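Local structure of chaperone CupB2 (Pseudomonas aeruginosa, 3Q48) at residues 37-40 against 45-48; 61-66 against 71-76; 99-104 against 142-147. The protein probably acts as a periplasmic chaperone that assists the folding of pilus subunits during assembly of fimbriae. All coordinates share one frame; numbering follows the deposited sequence.

Overall arrangement
All three contacts lie in the N-terminal PapD-like domain, an Ig-like fold. Contacts 1 and 3 are close neighbours, their centres about 8 Å apart. In both, one segment lies on one of the paired strands 36-40 and 136-145, and the other on one of the paired strands 45-52 and 93-101. Contact 3 is buried and joins aliphatic and aromatic side chains. Contact 1 is partly buried and closes the same core at the outermost strands of the sheet. Contact 2 is more peripheral, where a loop folds back on strand 58-65. There apolar carbons meet an indole and two aspartates. Contacts 2 and 3 meet at Ile-64, whose CD1 packs on Ile-99 and Leu-142.

Contact 1. Residues 37-40 against 45-48; sequences VVFP and EVTL
Val-46 reaches across from 45-48 and touches Val-37, Phe-39 and Pro-40 of 37-40. The two strands run nearly antiparallel, at 162°, but their axes stay 7.7 Å apart, so side chains bridge them.

The aliphatic contacts divide between the branches of Val-46. Val-46 CG2 meets Val-37 CG1 at 3.8 Å, the two valines lying alongside and running opposite ways. Val-46 CG1 packs on Pro-40 CD at 3.7 Å. Further along, Val-37 CG2 meets Leu-48 CD1 at 4.2 Å, one side chain lying crosswise to the other.

One CH-pi contact adds to these. Val-46 CG1 sits over a face of the Phe-39 ring, offset toward its rim and 4.2 Å from the centroid. With CG anti to the backbone N (chi1 -163°), the Phe-39 ring swings toward 45-48, and Phe-39 CZ comes within 4.0 Å of Glu-45 CA. The ring also meets that of Phe-80.

Backbone bonds go elsewhere: Phe-39 pairs with Phe-143 and Arg-145, and Val-46 with Ile-99. The Glu-45 side chain leaves the backbone away from 37-40, and its OE2 forms a salt bridge with Arg-98. Strands 36-40 and 45-52, at the two ends of the sheet's strand order, therefore meet here through dispersion and CH-pi contacts.

Contact 2. Residues 61-66 against 71-76; sequences QAWIDD and VPPEEL
Trp-63 and Pro-73 make a local apolar contact between a strand and the loop that follows it. Residues 61-65 lie on strand 58-65 of the N-terminal Ig-like domain. Residues 71-76 belong to the loop that leads to strand 80-89. Within that loop, residues 73-76 form a 3-10 turn. The loop folds back so that Pro-73 comes opposite Asp-65, their CA atoms 6.1 Å apart.

Pro-73 meets the pyrrole side of the indole. Pro-73 CB lies 3.5 Å from Trp-63 CD1, and Pro-73 CG is also close to that atom, at 3.7 Å. The approach is oblique to the ring. Trp-63 CG stands between the backbone N and the carbonyl carbon (chi1 77°), which brings CD1 to the proline. Trp-63 also packs against Leu-119 of strand 112-121 and Arg-137 of strand 136-145.

The second point of contact is Leu-76, through a single methyl. Leu-76 CD1 touches Asp-65 CB at 3.8 Å and also comes close to the carboxylate oxygen OD1 of Asp-66. Leu-76 CG lies anti to the carbonyl carbon (chi1 -57°), and the branch bearing CD1 faces the strand end. Pro-73 and Leu-76 are the two ends of the 3-10 segment, linked by the bond from Leu-76 N to Pro-73 O, 3.0 Å long.

The Asp-65 carboxylate has its partners elsewhere. Three bonds hold it, two on OD2 and one on OD1, while CB meets the leucine methyl. The loop thus rests on the strand mainly through carbon contacts, with one methyl close to a carboxylate oxygen. The carboxylate of buried Asp-65 is bonded to Arg-139 and Asn-117 of strands 136-145 and 112-121 and to Gly-67 N, which probably stabilises its charge.

Contact 3. Residues 99-104 against 142-147; sequences IAYLKA and LFFRPS
Phe-144 brings the CE1-CZ side of its ring over a face of Tyr-101. Phe-144 CE1 lies 3.7 Å above the plane of the Tyr-101 ring, over its centre. The planes are inclined by 46° and the centroids are 4.8 Å apart, an oblique aromatic pair. Both side chains extend from their strands with CG anti to the backbone N (chi1 177° for Tyr-101 and -178° for Phe-144). They reach toward each other from backbones whose CA atoms are 9.4 Å apart, and meet almost perpendicularly. On the opposite face of the tyrosine, Lys-103 N lies over the ring centre.

The tyrosine is also held at its end. Tyr-101 OH donates to Ala-104 O at 2.6 Å, in the carbonyl plane and on a lone pair. The chain after strand 93-101 curls round the ring, and the bond ties down the ring's outer end.

The two strands face each other across the interior of the N-terminal Ig-like domain of this PapD-family chaperone. Phe-39 and Phe-80 add their rings to the same aromatic cluster. Two residues earlier on each strand the contact turns aliphatic. Ile-99 and Leu-142 point toward each other's segment, and Ile-99 CG2 meets Leu-142 CD1 at 4.3 Å. Leu-116 of strand 112-121 packs against Ile-99, and Phe-114 of the same strand packs against Leu-142.

Contact 1. Residues 37-40 against 45-48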
ATOM      1  N   VAL A  37      -0.156   6.034  -1.423  1.00 27.34           N
ATOM      2  CA  VAL A  37      -0.961   7.071  -2.094  1.00 27.40           C
ATOM      3  C   VAL A  37      -2.437   6.619  -2.269  1.00 27.92           C
ATOM      4  O   VAL A  37      -2.696   5.541  -2.781  1.00 28.28           O
ATOM      5  CB  VAL A  37      -0.349   7.457  -3.462  1.00 27.60           C
ATOM      6  CG1 VAL A  37      -1.236   8.421  -4.175  1.00 28.41           C
ATOM      7  CG2 VAL A  37       1.124   8.030  -3.290  1.00 26.89           C
ATOM      8  N   VAL A  38      -3.399   7.433  -1.835  1.00 27.34           N
ATOM      9  CA  VAL A  38      -4.776   7.119  -2.075  1.00 27.04           C
ATOM     10  C   VAL A  38      -5.245   7.999  -3.200  1.00 28.10           C
ATOM     11  O   VAL A  38      -5.091   9.234  -3.161  1.00 28.15           O
ATOM     12  CB  VAL A  38      -5.632   7.325  -0.837  1.00 27.59           C
ATOM     13  CG1 VAL A  38      -7.095   7.050  -1.158  1.00 28.77           C
ATOM     14  CG2 VAL A  38      -5.170   6.365   0.278  1.00 26.41           C
ATOM     15  N   PHE A  39      -5.786   7.367  -4.236  1.00 28.07           N
ATOM     16  CA  PHE A  39      -6.216   8.135  -5.347  1.00 28.82           C
ATOM     17  C   PHE A  39      -7.714   8.012  -5.417  1.00 30.34           C
ATOM     18  O   PHE A  39      -8.228   6.962  -5.800  1.00 32.04           O
ATOM     19  CB  PHE A  39      -5.551   7.700  -6.648  1.00 27.66           C
ATOM     20  CG  PHE A  39      -5.666   8.716  -7.712  1.00 25.72           C
ATOM     21  CD1 PHE A  39      -4.539   9.382  -8.165  1.00 22.71           C
ATOM     22  CD2 PHE A  39      -6.936   9.041  -8.265  1.00 26.21           C
ATOM     23  CE1 PHE A  39      -4.635  10.391  -9.166  1.00 22.92           C
ATOM     24  CE2 PHE A  39      -7.065  10.046  -9.285  1.00 24.40           C
ATOM     25  CZ  PHE A  39      -5.886  10.733  -9.713  1.00 24.18           C
ATOM     26  N   PRO A  40      -8.420   9.094  -5.060  1.00 31.23           N
ATOM     27  CA  PRO A  40      -9.893   9.084  -5.064  1.00 31.70           C
ATOM     28  C   PRO A  40     -10.426   9.355  -6.476  1.00 32.68           C
ATOM     29  O   PRO A  40      -9.988  10.316  -7.131  1.00 31.63           O
ATOM     30  CB  PRO A  40     -10.261  10.204  -4.076  1.00 31.76           C
ATOM     31  CG  PRO A  40      -8.908  10.981  -3.775  1.00 31.78           C
ATOM     32  CD  PRO A  40      -7.869  10.429  -4.741  1.00 30.77           C
ATOM     33  N   GLU A  45      -6.051  14.649 -10.379  1.00 43.48           N
ATOM     34  CA  GLU A  45      -4.662  14.483  -9.962  1.00 42.45           C
ATOM     35  C   GLU A  45      -4.510  14.595  -8.438  1.00 40.40           C
ATOM     36  O   GLU A  45      -5.398  15.189  -7.781  1.00 41.02           O
ATOM     37  CB  GLU A  45      -3.759  15.489 -10.668  1.00 43.27           C
ATOM     38  CG  GLU A  45      -3.919  16.900 -10.201  1.00 48.95           C
ATOM     39  CD  GLU A  45      -3.623  17.919 -11.315  1.00 56.77           C
ATOM     40  OE1 GLU A  45      -3.723  17.581 -12.530  1.00 58.62           O
ATOM     41  OE2 GLU A  45      -3.294  19.076 -10.965  1.00 60.45           O
ATOM     42  N   VAL A  46      -3.442  13.972  -7.891  1.00 36.69           N
ATOM     43  CA  VAL A  46      -3.042  14.113  -6.475  1.00 34.22           C
ATOM     44  C   VAL A  46      -1.534  14.344  -6.444  1.00 33.80           C
ATOM     45  O   VAL A  46      -0.799  13.774  -7.279  1.00 34.02           O
ATOM     46  CB  VAL A  46      -3.427  12.897  -5.504  1.00 33.60           C
ATOM     47  CG1 VAL A  46      -4.928  12.479  -5.616  1.00 31.88           C
ATOM     48  CG2 VAL A  46      -2.520  11.695  -5.677  1.00 31.00           C
ATOM     49  N   THR A  47      -1.079  15.183  -5.514  1.00 32.27           N
ATOM     50  CA  THR A  47       0.342  15.487  -5.361  1.00 31.11           C
ATOM     51  C   THR A  47       0.949  14.712  -4.201  1.00 30.65           C
ATOM     52  O   THR A  47       0.246  14.099  -3.421  1.00 30.25           O
ATOM     53  CB  THR A  47       0.614  16.994  -5.150  1.00 31.29           C
ATOM     54  OG1 THR A  47       0.058  17.388  -3.908  1.00 31.61           O
ATOM     55  CG2 THR A  47      -0.003  17.823  -6.215  1.00 30.50           C
ATOM     56  N   LEU A  48       2.273  14.759  -4.096  1.00 31.47           N
ATOM     57  CA  LEU A  48       3.063  13.936  -3.189  1.00 31.36           C
ATOM     58  C   LEU A  48       4.401  14.633  -3.052  1.00 31.59           C
ATOM     59  O   LEU A  48       4.988  15.041  -4.054  1.00 31.70           O
ATOM     60  CB  LEU A  48       3.285  12.554  -3.834  1.00 31.62           C
ATOM     61  CG  LEU A  48       4.415  11.679  -3.256  1.00 32.91           C
ATOM     62  CD1 LEU A  48       3.924  10.909  -2.074  1.00 34.34           C
ATOM     63  CD2 LEU A  48       5.018  10.709  -4.304  1.00 35.78           C
TER

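Contact 2. Residues 61-66 against 71-76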
ATOM      1  N   GLN A  61      13.683   9.891 -10.053  1.00 33.23           N
ATOM      2  CA  GLN A  61      12.838   9.363 -11.126  1.00 32.27           C
ATOM      3  C   GLN A  61      11.651   8.632 -10.515  1.00 30.28           C
ATOM      4  O   GLN A  61      11.807   7.836  -9.585  1.00 29.16           O
ATOM      5  CB  GLN A  61      13.635   8.409 -12.010  1.00 32.73           C
ATOM      6  CG  GLN A  61      12.974   8.008 -13.335  1.00 35.07           C
ATOM      7  CD  GLN A  61      13.911   7.097 -14.141  1.00 38.99           C
ATOM      8  OE1 GLN A  61      15.126   7.327 -14.178  1.00 41.64           O
ATOM      9  NE2 GLN A  61      13.369   6.054 -14.745  1.00 39.10           N
ATOM     10  N   ALA A  62      10.479   8.879 -11.086  1.00 29.09           N
ATOM     11  CA  ALA A  62       9.221   8.441 -10.547  1.00 28.14           C
ATOM     12  C   ALA A  62       8.434   7.856 -11.706  1.00 28.98           C
ATOM     13  O   ALA A  62       8.501   8.385 -12.802  1.00 30.26           O
ATOM     14  CB  ALA A  62       8.500   9.624  -9.959  1.00 26.84           C
ATOM     15  N   TRP A  63       7.708   6.762 -11.461  1.00 28.67           N
ATOM     16  CA  TRP A  63       6.907   6.054 -12.469  1.00 28.19           C
ATOM     17  C   TRP A  63       5.997   5.088 -11.741  1.00 27.55           C
ATOM     18  O   TRP A  63       6.335   4.625 -10.632  1.00 27.44           O
ATOM     19  CB  TRP A  63       7.788   5.309 -13.523  1.00 28.22           C
ATOM     20  CG  TRP A  63       8.413   4.015 -13.105  1.00 27.20           C
ATOM     21  CD1 TRP A  63       7.917   2.765 -13.320  1.00 28.15           C
ATOM     22  CD2 TRP A  63       9.661   3.831 -12.422  1.00 27.95           C
ATOM     23  NE1 TRP A  63       8.777   1.809 -12.823  1.00 26.71           N
ATOM     24  CE2 TRP A  63       9.848   2.433 -12.257  1.00 25.56           C
ATOM     25  CE3 TRP A  63      10.635   4.712 -11.917  1.00 28.58           C
ATOM     26  CZ2 TRP A  63      10.941   1.894 -11.599  1.00 25.81           C
ATOM     27  CZ3 TRP A  63      11.743   4.179 -11.266  1.00 28.87           C
ATOM     28  CH2 TRP A  63      11.889   2.771 -11.118  1.00 30.26           C
ATOM     29  N   ILE A  64       4.880   4.755 -12.390  1.00 27.41           N
ATOM     30  CA  ILE A  64       3.884   3.846 -11.857  1.00 26.52           C
ATOM     31  C   ILE A  64       3.791   2.550 -12.627  1.00 27.77           C
ATOM     32  O   ILE A  64       3.782   2.547 -13.868  1.00 28.92           O
ATOM     33  CB  ILE A  64       2.502   4.551 -11.794  1.00 27.13           C
ATOM     34  CG1 ILE A  64       2.533   5.612 -10.666  1.00 24.95           C
ATOM     35  CG2 ILE A  64       1.405   3.577 -11.506  1.00 24.86           C
ATOM     36  CD1 ILE A  64       1.817   6.761 -11.011  1.00 19.07           C
ATOM     37  N   ASP A  65       3.730   1.441 -11.896  1.00 26.75           N
ATOM     38  CA  ASP A  65       3.441   0.180 -12.538  1.00 28.03           C
ATOM     39  C   ASP A  65       2.217  -0.519 -11.912  1.00 28.19           C
ATOM     40  O   ASP A  65       1.633   0.013 -10.988  1.00 27.75           O
ATOM     41  CB  ASP A  65       4.703  -0.687 -12.650  1.00 28.22           C
ATOM     42  CG  ASP A  65       5.137  -1.288 -11.334  1.00 27.99           C
ATOM     43  OD1 ASP A  65       4.382  -2.094 -10.755  1.00 27.81           O
ATOM     44  OD2 ASP A  65       6.268  -0.993 -10.908  1.00 27.52           O
ATOM     45  N   ASP A  66       1.797  -1.658 -12.457  1.00 29.27           N
ATOM     46  CA  ASP A  66       0.562  -2.309 -12.005  1.00 30.32           C
ATOM     47  C   ASP A  66       0.882  -3.591 -11.289  1.00 30.46           C
ATOM     48  O   ASP A  66       0.000  -4.411 -11.118  1.00 31.76           O
ATOM     49  CB  ASP A  66      -0.366  -2.616 -13.185  1.00 31.30           C
ATOM     50  CG  ASP A  66       0.271  -3.609 -14.196  1.00 33.94           C
ATOM     51  OD1 ASP A  66       1.425  -4.065 -13.966  1.00 34.25           O
ATOM     52  OD2 ASP A  66      -0.374  -3.924 -15.221  1.00 36.74           O
ATOM     53  N   VAL A  71       9.347  -5.455 -16.558  1.00 44.27           N
ATOM     54  CA  VAL A  71       9.152  -4.997 -17.926  1.00 43.57           C
ATOM     55  C   VAL A  71       9.136  -3.479 -17.999  1.00 42.32           C
ATOM     56  O   VAL A  71       8.734  -2.817 -17.057  1.00 39.73           O
ATOM     57  CB  VAL A  71       7.852  -5.544 -18.519  1.00 44.07           C
ATOM     58  CG1 VAL A  71       8.077  -6.953 -19.084  1.00 45.72           C
ATOM     59  CG2 VAL A  71       6.782  -5.584 -17.458  1.00 43.39           C
ATOM     60  N   PRO A  72       9.599  -2.921 -19.127  1.00 43.15           N
ATOM     61  CA  PRO A  72       9.581  -1.471 -19.306  1.00 42.74           C
ATOM     62  C   PRO A  72       8.203  -0.910 -19.014  1.00 42.67           C
ATOM     63  O   PRO A  72       7.238  -1.295 -19.654  1.00 43.04           O
ATOM     64  CB  PRO A  72       9.906  -1.284 -20.781  1.00 43.50           C
ATOM     65  CG  PRO A  72      10.699  -2.486 -21.145  1.00 45.23           C
ATOM     66  CD  PRO A  72      10.126  -3.628 -20.311  1.00 44.47           C
ATOM     67  N   PRO A  73       8.118   0.018 -18.051  1.00 42.65           N
ATOM     68  CA  PRO A  73       6.828   0.504 -17.549  1.00 42.70           C
ATOM     69  C   PRO A  73       5.847   0.976 -18.640  1.00 44.47           C
ATOM     70  O   PRO A  73       4.648   0.701 -18.524  1.00 44.21           O
ATOM     71  CB  PRO A  73       7.218   1.668 -16.617  1.00 41.43           C
ATOM     72  CG  PRO A  73       8.627   1.985 -16.917  1.00 41.43           C
ATOM     73  CD  PRO A  73       9.249   0.699 -17.397  1.00 41.76           C
ATOM     74  N   GLU A  74       6.357   1.641 -19.683  1.00 46.18           N
ATOM     75  CA  GLU A  74       5.523   2.215 -20.742  1.00 49.37           C
ATOM     76  C   GLU A  74       4.567   1.202 -21.383  1.00 50.69           C
ATOM     77  O   GLU A  74       3.436   1.531 -21.746  1.00 51.22           O
ATOM     78  CB  GLU A  74       6.391   2.846 -21.837  1.00 50.95           C
ATOM     79  CG  GLU A  74       7.320   3.961 -21.348  1.00 54.41           C
ATOM     80  CD  GLU A  74       6.670   5.347 -21.331  1.00 60.27           C
ATOM     81  OE1 GLU A  74       5.777   5.601 -20.468  1.00 60.76           O
ATOM     82  OE2 GLU A  74       7.088   6.194 -22.176  1.00 64.00           O
ATOM     83  N   GLU A  75       5.029  -0.035 -21.473  1.00 51.62           N
ATOM     84  CA  GLU A  75       4.324  -1.093 -22.167  1.00 53.54           C
ATOM     85  C   GLU A  75       3.164  -1.705 -21.363  1.00 52.64           C
ATOM     86  O   GLU A  75       2.410  -2.548 -21.864  1.00 54.01           O
ATOM     87  CB  GLU A  75       5.366  -2.132 -22.654  1.00 55.08           C
ATOM     88  CG  GLU A  75       6.215  -1.551 -23.876  1.00 58.73           C
ATOM     89  CD  GLU A  75       7.642  -2.134 -24.060  1.00 62.16           C
ATOM     90  OE1 GLU A  75       7.884  -3.347 -23.764  1.00 62.97           O
ATOM     91  OE2 GLU A  75       8.515  -1.354 -24.532  1.00 61.87           O
ATOM     92  N   LEU A  76       3.022  -1.269 -20.115  1.00 51.06           N
ATOM     93  CA  LEU A  76       1.910  -1.694 -19.255  1.00 49.63           C
ATOM     94  C   LEU A  76       0.679  -0.797 -19.451  1.00 49.66           C
ATOM     95  O   LEU A  76      -0.424  -1.175 -19.069  1.00 49.56           O
ATOM     96  CB  LEU A  76       2.333  -1.676 -17.785  1.00 47.83           C
ATOM     97  CG  LEU A  76       3.534  -2.506 -17.332  1.00 47.35           C
ATOM     98  CD1 LEU A  76       3.585  -2.521 -15.837  1.00 44.84           C
ATOM     99  CD2 LEU A  76       3.453  -3.932 -17.876  1.00 49.92           C
TER

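Contact 3. Residues 99-104 against 142-147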
ATOM      1  N   ILE A  99       0.645  13.236  -9.613  1.00 28.26           N
ATOM      2  CA  ILE A  99       0.008  12.022 -10.196  1.00 28.52           C
ATOM      3  C   ILE A  99      -1.369  12.295 -10.817  1.00 28.93           C
ATOM      4  O   ILE A  99      -2.291  12.687 -10.112  1.00 28.86           O
ATOM      5  CB  ILE A  99      -0.100  10.932  -9.157  1.00 27.41           C
ATOM      6  CG1 ILE A  99       1.295  10.693  -8.541  1.00 27.49           C
ATOM      7  CG2 ILE A  99      -0.693   9.657  -9.808  1.00 29.71           C
ATOM      8  CD1 ILE A  99       1.289   9.821  -7.286  1.00 27.64           C
ATOM      9  N   ALA A 100      -1.483  12.105 -12.136  1.00 30.14           N
ATOM     10  CA  ALA A 100      -2.752  12.322 -12.916  1.00 31.46           C
ATOM     11  C   ALA A 100      -3.375  11.040 -13.438  1.00 32.20           C
ATOM     12  O   ALA A 100      -2.679  10.209 -13.979  1.00 31.15           O
ATOM     13  CB  ALA A 100      -2.531  13.284 -14.089  1.00 32.07           C
ATOM     14  N   TYR A 101      -4.692  10.905 -13.275  1.00 34.23           N
ATOM     15  CA  TYR A 101      -5.439   9.755 -13.766  1.00 36.80           C
ATOM     16  C   TYR A 101      -5.972   9.992 -15.157  1.00 40.67           C
ATOM     17  O   TYR A 101      -6.651  10.987 -15.372  1.00 42.23           O
ATOM     18  CB  TYR A 101      -6.630   9.512 -12.844  1.00 35.92           C
ATOM     19  CG  TYR A 101      -7.573   8.390 -13.248  1.00 34.44           C
ATOM     20  CD1 TYR A 101      -7.085   7.144 -13.690  1.00 33.10           C
ATOM     21  CD2 TYR A 101      -8.955   8.558 -13.155  1.00 31.81           C
ATOM     22  CE1 TYR A 101      -7.978   6.116 -14.055  1.00 33.33           C
ATOM     23  CE2 TYR A 101      -9.835   7.554 -13.495  1.00 31.03           C
ATOM     24  CZ  TYR A 101      -9.361   6.341 -13.951  1.00 33.97           C
ATOM     25  OH  TYR A 101     -10.258   5.341 -14.280  1.00 33.32           O
ATOM     26  N   LEU A 102      -5.699   9.093 -16.099  1.00 44.61           N
ATOM     27  CA  LEU A 102      -6.414   9.142 -17.400  1.00 50.05           C
ATOM     28  C   LEU A 102      -7.666   8.248 -17.414  1.00 52.25           C
ATOM     29  O   LEU A 102      -7.556   7.017 -17.576  1.00 53.15           O
ATOM     30  CB  LEU A 102      -5.525   8.766 -18.590  1.00 50.93           C
ATOM     31  CG  LEU A 102      -6.334   8.667 -19.904  1.00 56.35           C
ATOM     32  CD1 LEU A 102      -6.757  10.069 -20.427  1.00 58.88           C
ATOM     33  CD2 LEU A 102      -5.628   7.829 -21.040  1.00 59.91           C
ATOM     34  N   LYS A 103      -8.842   8.863 -17.250  1.00 54.26           N
ATOM     35  CA  LYS A 103     -10.108   8.122 -17.228  1.00 56.12           C
ATOM     36  C   LYS A 103     -10.037   6.829 -18.071  1.00 56.48           C
ATOM     37  O   LYS A 103     -10.069   6.856 -19.307  1.00 57.63           O
ATOM     38  CB  LYS A 103     -11.250   9.031 -17.687  1.00 57.87           C
ATOM     39  CG  LYS A 103     -12.614   8.328 -17.816  1.00 62.23           C
ATOM     40  CD  LYS A 103     -13.488   8.427 -16.543  1.00 66.30           C
ATOM     41  CE  LYS A 103     -14.842   7.714 -16.740  1.00 69.52           C
ATOM     42  NZ  LYS A 103     -14.655   6.262 -17.117  1.00 71.35           N
ATOM     43  N   ALA A 104      -9.886   5.707 -17.383  1.00 55.41           N
ATOM     44  CA  ALA A 104      -9.795   4.405 -18.032  1.00 55.57           C
ATOM     45  C   ALA A 104     -10.631   3.375 -17.253  1.00 54.58           C
ATOM     46  O   ALA A 104     -10.803   3.513 -16.056  1.00 54.07           O
ATOM     47  CB  ALA A 104      -8.322   3.958 -18.134  1.00 54.86           C
ATOM     48  N   LEU A 142      -0.239   2.354  -4.415  1.00 23.89           N
ATOM     49  CA  LEU A 142      -1.234   3.342  -4.856  1.00 24.24           C
ATOM     50  C   LEU A 142      -2.630   2.688  -4.922  1.00 24.39           C
ATOM     51  O   LEU A 142      -2.855   1.709  -5.627  1.00 25.85           O
ATOM     52  CB  LEU A 142      -0.824   3.960  -6.191  1.00 25.04           C
ATOM     53  CG  LEU A 142      -1.374   5.331  -6.665  1.00 27.45           C
ATOM     54  CD1 LEU A 142      -0.623   5.776  -7.896  1.00 27.47           C
ATOM     55  CD2 LEU A 142      -2.823   5.289  -7.030  1.00 27.50           C
ATOM     56  N   PHE A 143      -3.555   3.200  -4.140  1.00 23.60           N
ATOM     57  CA  PHE A 143      -4.918   2.702  -4.110  1.00 23.61           C
ATOM     58  C   PHE A 143      -5.872   3.616  -4.907  1.00 23.94           C
ATOM     59  O   PHE A 143      -6.187   4.740  -4.508  1.00 24.09           O
ATOM     60  CB  PHE A 143      -5.430   2.553  -2.661  1.00 23.10           C
ATOM     61  CG  PHE A 143      -4.559   1.680  -1.781  1.00 20.88           C
ATOM     62  CD1 PHE A 143      -4.564   0.298  -1.914  1.00 20.08           C
ATOM     63  CD2 PHE A 143      -3.762   2.252  -0.796  1.00 17.41           C
ATOM     64  CE1 PHE A 143      -3.753  -0.516  -1.077  1.00 17.98           C
ATOM     65  CE2 PHE A 143      -2.960   1.466   0.053  1.00 15.88           C
ATOM     66  CZ  PHE A 143      -2.960   0.103  -0.071  1.00 19.18           C
ATOM     67  N   PHE A 144      -6.336   3.128  -6.049  1.00 24.62           N
ATOM     68  CA  PHE A 144      -7.396   3.845  -6.743  1.00 25.13           C
ATOM     69  C   PHE A 144      -8.693   3.446  -6.086  1.00 26.03           C
ATOM     70  O   PHE A 144      -9.009   2.239  -6.022  1.00 25.86           O
ATOM     71  CB  PHE A 144      -7.480   3.450  -8.180  1.00 25.44           C
ATOM     72  CG  PHE A 144      -8.503   4.188  -8.906  1.00 25.71           C
ATOM     73  CD1 PHE A 144      -8.249   5.504  -9.325  1.00 26.12           C
ATOM     74  CD2 PHE A 144      -9.746   3.604  -9.156  1.00 26.75           C
ATOM     75  CE1 PHE A 144      -9.220   6.248 -10.045  1.00 28.48           C
ATOM     76  CE2 PHE A 144     -10.770   4.346  -9.860  1.00 30.89           C
ATOM     77  CZ  PHE A 144     -10.497   5.673 -10.301  1.00 29.55           C
ATOM     78  N   ARG A 145      -9.430   4.460  -5.607  1.00 26.13           N
ATOM     79  CA  ARG A 145     -10.616   4.240  -4.816  1.00 27.10           C
ATOM     80  C   ARG A 145     -11.892   4.885  -5.423  1.00 28.71           C
ATOM     81  O   ARG A 145     -12.056   6.130  -5.390  1.00 29.22           O
ATOM     82  CB  ARG A 145     -10.376   4.706  -3.393  1.00 26.23           C
ATOM     83  CG  ARG A 145     -11.492   4.377  -2.451  1.00 26.57           C
ATOM     84  CD  ARG A 145     -11.126   4.877  -1.078  1.00 28.13           C
ATOM     85  NE  ARG A 145     -10.018   4.107  -0.502  1.00 26.77           N
ATOM     86  CZ  ARG A 145      -9.305   4.497   0.558  1.00 23.86           C
ATOM     87  NH1 ARG A 145      -9.578   5.673   1.156  1.00 19.45           N
ATOM     88  NH2 ARG A 145      -8.337   3.700   1.028  1.00 19.54           N
ATOM     89  N   PRO A 146     -12.786   4.047  -5.982  1.00 29.38           N
ATOM     90  CA  PRO A 146     -14.059   4.592  -6.465  1.00 31.26           C
ATOM     91  C   PRO A 146     -14.813   5.378  -5.355  1.00 33.13           C
ATOM     92  O   PRO A 146     -14.805   4.978  -4.135  1.00 32.64           O
ATOM     93  CB  PRO A 146     -14.863   3.342  -6.904  1.00 31.14           C
ATOM     94  CG  PRO A 146     -13.809   2.318  -7.285  1.00 31.87           C
ATOM     95  CD  PRO A 146     -12.615   2.607  -6.287  1.00 29.40           C
ATOM     96  N   SER A 147     -15.484   6.460  -5.785  1.00 34.81           N
ATOM     97  CA  SER A 147     -16.172   7.411  -4.905  1.00 36.15           C
ATOM     98  C   SER A 147     -17.130   6.805  -3.919  1.00 37.95           C
ATOM     99  O   SER A 147     -17.152   7.177  -2.746  1.00 39.07           O
ATOM    100  CB  SER A 147     -16.905   8.431  -5.746  1.00 36.74           C
ATOM    101  OG  SER A 147     -15.960   8.986  -6.624  1.00 35.68           O
TER